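Local structure of LPG0439 HIT-related domain-containing protein (Legionella pneumophila subsp. pneumophila, 5L0L) at the interface of chains A and B. The protein is of unknown function but carries, as part of a longer, probably membrane-anchored protein, a domain of the HIT-like family, whose members typically bind nucleotides and hydrolyse or transfer their phosphate groups. Sequence-based numbering; all coordinates share one arbitrary frame. Chains: chain A/B, Uncharacterized protein.

Contact 1: the interface of chains A and B. Residues chain A 2, 109, 114, 116; chain B 136-137, 139, 141.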
loop_
_atom_site.group_PDB
_atom_site.type_symbol
_atom_site.label_atom_id
_atom_site.label_comp_id
_atom_site.label_asym_id
_atom_site.label_seq_id
_atom_site.Cartn_x
_atom_site.Cartn_y
_atom_site.Cartn_z
ATOM N N LYS A 2 10.394 -4.142 -22.891
ATOM C CA LYS A 2 8.957 -3.960 -22.692
ATOM C C LYS A 2 8.682 -2.795 -21.737
ATOM O O LYS A 2 7.690 -2.113 -21.905
ATOM C CB LYS A 2 8.301 -5.238 -22.160
ATOM C CG LYS A 2 8.305 -6.409 -23.137
ATOM C CD LYS A 2 7.284 -6.289 -24.272
ATOM C CE LYS A 2 5.843 -6.248 -23.749
ATOM N NZ LYS A 2 4.822 -6.173 -24.831
ATOM N N PHE A 109 1.063 3.397 -21.713
ATOM C CA PHE A 109 1.178 2.206 -22.507
ATOM C C PHE A 109 0.949 2.553 -23.983
ATOM O O PHE A 109 0.042 3.301 -24.302
ATOM C CB PHE A 109 0.157 1.162 -22.053
ATOM C CG PHE A 109 0.328 -0.166 -22.701
ATOM C CD1 PHE A 109 1.451 -0.942 -22.440
ATOM C CD2 PHE A 109 -0.627 -0.641 -23.580
ATOM C CE1 PHE A 109 1.622 -2.174 -23.050
ATOM C CE2 PHE A 109 -0.468 -1.891 -24.181
ATOM C CZ PHE A 109 0.668 -2.651 -23.924
ATOM N N GLY A 114 3.650 -2.252 -27.613
ATOM C CA GLY A 114 3.640 -3.028 -26.382
ATOM C C GLY A 114 4.557 -2.517 -25.273
ATOM O O GLY A 114 4.888 -3.268 -24.350
ATOM N N THR A 116 5.599 -0.201 -22.067
ATOM C CA THR A 116 5.144 0.506 -20.883
ATOM C C THR A 116 6.198 1.585 -20.574
ATOM O O THR A 116 7.386 1.268 -20.395
ATOM C CB THR A 116 5.002 -0.460 -19.693
ATOM O OG1 THR A 116 4.001 -1.453 -19.971
ATOM C CG2 THR A 116 4.631 0.285 -18.435
ATOM N N ASP B 136 2.178 -4.974 -20.020
ATOM C CA ASP B 136 1.330 -5.311 -21.178
ATOM C C ASP B 136 0.375 -6.436 -20.757
ATOM O O ASP B 136 0.837 -7.531 -20.468
ATOM C CB ASP B 136 2.240 -5.776 -22.327
ATOM C CG ASP B 136 1.497 -6.237 -23.558
ATOM O OD1 ASP B 136 0.261 -6.412 -23.570
ATOM O OD2 ASP B 136 2.227 -6.480 -24.563
ATOM N N PRO B 137 -0.945 -6.179 -20.744
ATOM C CA PRO B 137 -1.855 -7.217 -20.245
ATOM C C PRO B 137 -1.844 -8.529 -21.035
ATOM O O PRO B 137 -2.244 -9.574 -20.498
ATOM C CB PRO B 137 -3.249 -6.552 -20.372
ATOM C CG PRO B 137 -2.959 -5.092 -20.284
ATOM C CD PRO B 137 -1.676 -4.932 -21.056
HETATM N N MSE B 139 0.975 -9.834 -22.403
HETATM C CA MSE B 139 2.299 -10.441 -22.331
HETATM C C MSE B 139 2.314 -11.516 -21.268
HETATM O O MSE B 139 1.860 -11.309 -20.142
HETATM C CB MSE B 139 3.324 -9.351 -22.107
HETATM C CG MSE B 139 4.706 -9.793 -21.696
HETATM SE SE MSE B 139 5.616 -10.673 -23.193
HETATM C CE MSE B 139 7.342 -10.788 -22.254
ATOM N N TYR B 141 4.457 -12.632 -18.962
ATOM C CA TYR B 141 5.654 -12.388 -18.130
ATOM C C TYR B 141 6.128 -13.675 -17.418
ATOM O O TYR B 141 7.326 -13.854 -17.154
ATOM C CB TYR B 141 5.381 -11.282 -17.109
ATOM C CG TYR B 141 5.215 -9.921 -17.757
ATOM C CD1 TYR B 141 6.305 -9.090 -17.960
ATOM C CD2 TYR B 141 3.971 -9.471 -18.193
ATOM C CE1 TYR B 141 6.160 -7.829 -18.553
ATOM C CE2 TYR B 141 3.815 -8.220 -18.788
ATOM C CZ TYR B 141 4.911 -7.415 -18.984
ATOM O OH TYR B 141 4.769 -6.197 -19.591
#
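A salt bridge joins A:Lys2 to B:Asp136 across the interface of chains A and B of the deposited assembly: the ammonium NZ lies 2.6 Å from the carboxylate OD2 and approaches its anti lone pair, on the side away from OD1. The lysine chain bends at chi2 and chi3, which brings NZ to the carbonyl of A:Gly114 as well as to the aspartate. There NZ also donates to the carbonyl O of A:Gly114 at 2.9 Å, tilted 21° from the carbonyl plane. The ammonium is thus tied to its own chain and to the partner at once, which should limit its freedom to swing away.

Apolar contacts flank this polar link. The rim of the A:Phe109 ring faces B:Asp136, with CE1 3.7 Å from the backbone CA and CZ beside the carboxylate carbon CG. Ring and carboxylate planes are inclined by 54°, so the two groups do not stack. With CG anti to its backbone N (chi1 176°), B:Asp136 places its carboxylate where CG meets the ring CZ and OD2 meets the ammonium. The methylene CE of A:Lys2 packs against CB of B:Asp136 at 3.9 Å.

Within chain B, the backbone N of B:Asp136 donates to the phenol OH of B:Tyr141 at 2.9 Å, lying in the plane of the ring at its edge. The selenomethionine B:Met139 places CG over one face of that ring, toward the rim, and its side chain lies near the lysine.

On chain A the site combines the N-terminal segment just before strand 3-5 with strands 107-110 and 115-118 and the turn between them; on chain B it is the loop after strand 128-134.

Contact 2: the interface of chains A and B. Residues chain A 102, 104, 157-160; chain B 100, 132, 155.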
loop_
_atom_site.group_PDB
_atom_site.type_symbol
_atom_site.label_atom_id
_atom_site.label_comp_id
_atom_site.label_asym_id
_atom_site.label_seq_id
_atom_site.Cartn_x
_atom_site.Cartn_y
_atom_site.Cartn_z
ATOM N N LEU A 102 0.845 3.260 -6.286
ATOM C CA LEU A 102 0.251 3.092 -7.609
ATOM C C LEU A 102 1.197 3.633 -8.662
ATOM O O LEU A 102 1.925 2.863 -9.282
ATOM C CB LEU A 102 -1.152 3.714 -7.675
ATOM C CG LEU A 102 -2.194 3.194 -6.703
ATOM C CD1 LEU A 102 -3.562 3.848 -6.966
ATOM C CD2 LEU A 102 -2.373 1.687 -6.709
ATOM N N ASN A 104 -0.011 5.411 -11.367
ATOM C CA ASN A 104 -0.698 5.389 -12.657
ATOM C C ASN A 104 -0.551 6.703 -13.434
ATOM O O ASN A 104 -0.490 6.703 -14.686
ATOM C CB ASN A 104 -2.171 5.132 -12.484
ATOM C CG ASN A 104 -2.457 3.772 -11.873
ATOM O OD1 ASN A 104 -1.848 2.754 -12.245
ATOM N ND2 ASN A 104 -3.341 3.771 -10.904
ATOM N N ASP A 157 -11.688 6.017 -4.302
ATOM C CA ASP A 157 -11.036 6.174 -5.600
ATOM C C ASP A 157 -10.016 7.299 -5.513
ATOM O O ASP A 157 -10.386 8.447 -5.258
ATOM C CB ASP A 157 -12.055 6.448 -6.719
ATOM C CG ASP A 157 -11.477 6.164 -8.098
ATOM O OD1 ASP A 157 -10.373 6.669 -8.469
ATOM O OD2 ASP A 157 -12.101 5.374 -8.841
ATOM N N LEU A 158 -8.732 6.970 -5.709
ATOM C CA LEU A 158 -7.659 7.962 -5.621
ATOM C C LEU A 158 -7.576 8.900 -6.832
ATOM O O LEU A 158 -6.853 9.898 -6.761
ATOM C CB LEU A 158 -6.292 7.305 -5.355
ATOM C CG LEU A 158 -6.206 6.606 -3.997
ATOM C CD1 LEU A 158 -4.960 5.746 -3.932
ATOM C CD2 LEU A 158 -6.236 7.564 -2.797
ATOM N N ILE A 159 -8.309 8.570 -7.899
ATOM C CA ILE A 159 -8.531 9.393 -9.082
ATOM C C ILE A 159 -7.338 9.266 -10.018
ATOM O O ILE A 159 -6.272 9.810 -9.739
ATOM C CB ILE A 159 -8.785 10.909 -8.826
ATOM C CG1 ILE A 159 -9.809 11.178 -7.743
ATOM C CG2 ILE A 159 -9.262 11.581 -10.134
ATOM C CD1 ILE A 159 -11.165 10.526 -7.942
ATOM N N ALA A 160 -7.485 8.513 -11.096
ATOM C CA ALA A 160 -6.465 8.430 -12.134
ATOM C C ALA A 160 -6.755 9.509 -13.182
ATOM O O ALA A 160 -7.915 9.756 -13.488
ATOM C CB ALA A 160 -6.510 7.043 -12.775
ATOM N N SER B 100 -1.923 -2.266 -2.223
ATOM C CA SER B 100 -2.920 -1.563 -1.405
ATOM C C SER B 100 -3.267 -2.316 -0.166
ATOM O O SER B 100 -3.533 -3.537 -0.203
ATOM C CB SER B 100 -4.238 -1.331 -2.164
ATOM O OG SER B 100 -4.054 -0.480 -3.295
ATOM N N TRP B 132 0.292 -6.480 -6.779
ATOM C CA TRP B 132 0.147 -6.979 -8.128
ATOM C C TRP B 132 1.127 -6.271 -9.044
ATOM O O TRP B 132 1.778 -5.289 -8.650
ATOM C CB TRP B 132 -1.314 -6.805 -8.612
ATOM C CG TRP B 132 -1.742 -5.393 -8.657
ATOM C CD1 TRP B 132 -1.706 -4.562 -9.734
ATOM C CD2 TRP B 132 -2.252 -4.619 -7.555
ATOM N NE1 TRP B 132 -2.179 -3.306 -9.371
ATOM C CE2 TRP B 132 -2.498 -3.325 -8.034
ATOM C CE3 TRP B 132 -2.513 -4.907 -6.206
ATOM C CZ2 TRP B 132 -2.968 -2.293 -7.214
ATOM C CZ3 TRP B 132 -2.943 -3.898 -5.386
ATOM C CH2 TRP B 132 -3.156 -2.583 -5.886
HETATM N N MSE B 155 -6.448 2.859 -13.679
HETATM C CA MSE B 155 -6.576 2.354 -12.314
HETATM C C MSE B 155 -6.933 0.881 -12.353
HETATM O O MSE B 155 -7.904 0.492 -13.007
HETATM C CB MSE B 155 -7.680 3.146 -11.618
HETATM C CG MSE B 155 -7.956 2.667 -10.193
HETATM SE SE MSE B 155 -6.549 3.398 -9.024
HETATM C CE MSE B 155 -7.118 5.260 -9.100
#
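B:Met155, a selenomethionine of the HIT-like domain, reaches from a chain B loop to chain A, against A:Leu102, A:Asn104 and the 157-160 loop, and carries most of this patch, hiding 114 Å² of its surface. Its selenium SE meets the methyl CD1 of A:Leu102 at 3.7 Å. From another direction the amide ND2 of A:Asn104 comes equally near SE, the two side chains crossing at about a right angle. Beyond the selenium, the terminal methyl CE lies against the 157-160 loop, 3.6 Å from the carboxylate OD1 of A:Asp157. It also lies 3.7 Å from the backbone N of A:Ile159 and near the CB of A:Ala160. The side chains of A:Asp157 and B:Met155 run past each other in opposite directions.

The other branch of A:Leu102 turns toward chain B's tryptophan: CD2 lies 4.1 Å from CZ2 of B:Trp132, on the benzo part of the indole. One leucine thereby spans two chain B side chains.

Further out, A:Asp157 OD1 accepts a 2.9 Å hydrogen bond from A:Ile159 N through its anti lone pair, bent to 143° at the hydrogen. This bond probably helps to fix the loop beside the methyl group. B:Met155 extends from its backbone with chi1 177°, then bends at chi2 (78°) and chi3 to deliver CE there. In chain B, B:Ser100 OG lies in plane at the edge of the B:Trp132 ring, where strands 96-101 and 128-134 bring the two residues together.

Contacts 1 and 2 lie about 18 Å apart, between the centres of their C-alpha atoms, on one two-fold symmetric interface; each has a twin with the chains exchanged. They share no residue, but strand 128-134 of chain B links them: it carries a residue of contact 2 and leads into the loop of contact 1. On chain A, the short segment 104-110 likewise runs from one to the other. A salt bridge and a mainly van der Waals contact of a selenomethionine thus act on the same pairing of chains. This dimer is plausible for a HIT-like protein, though the structure alone does not prove it.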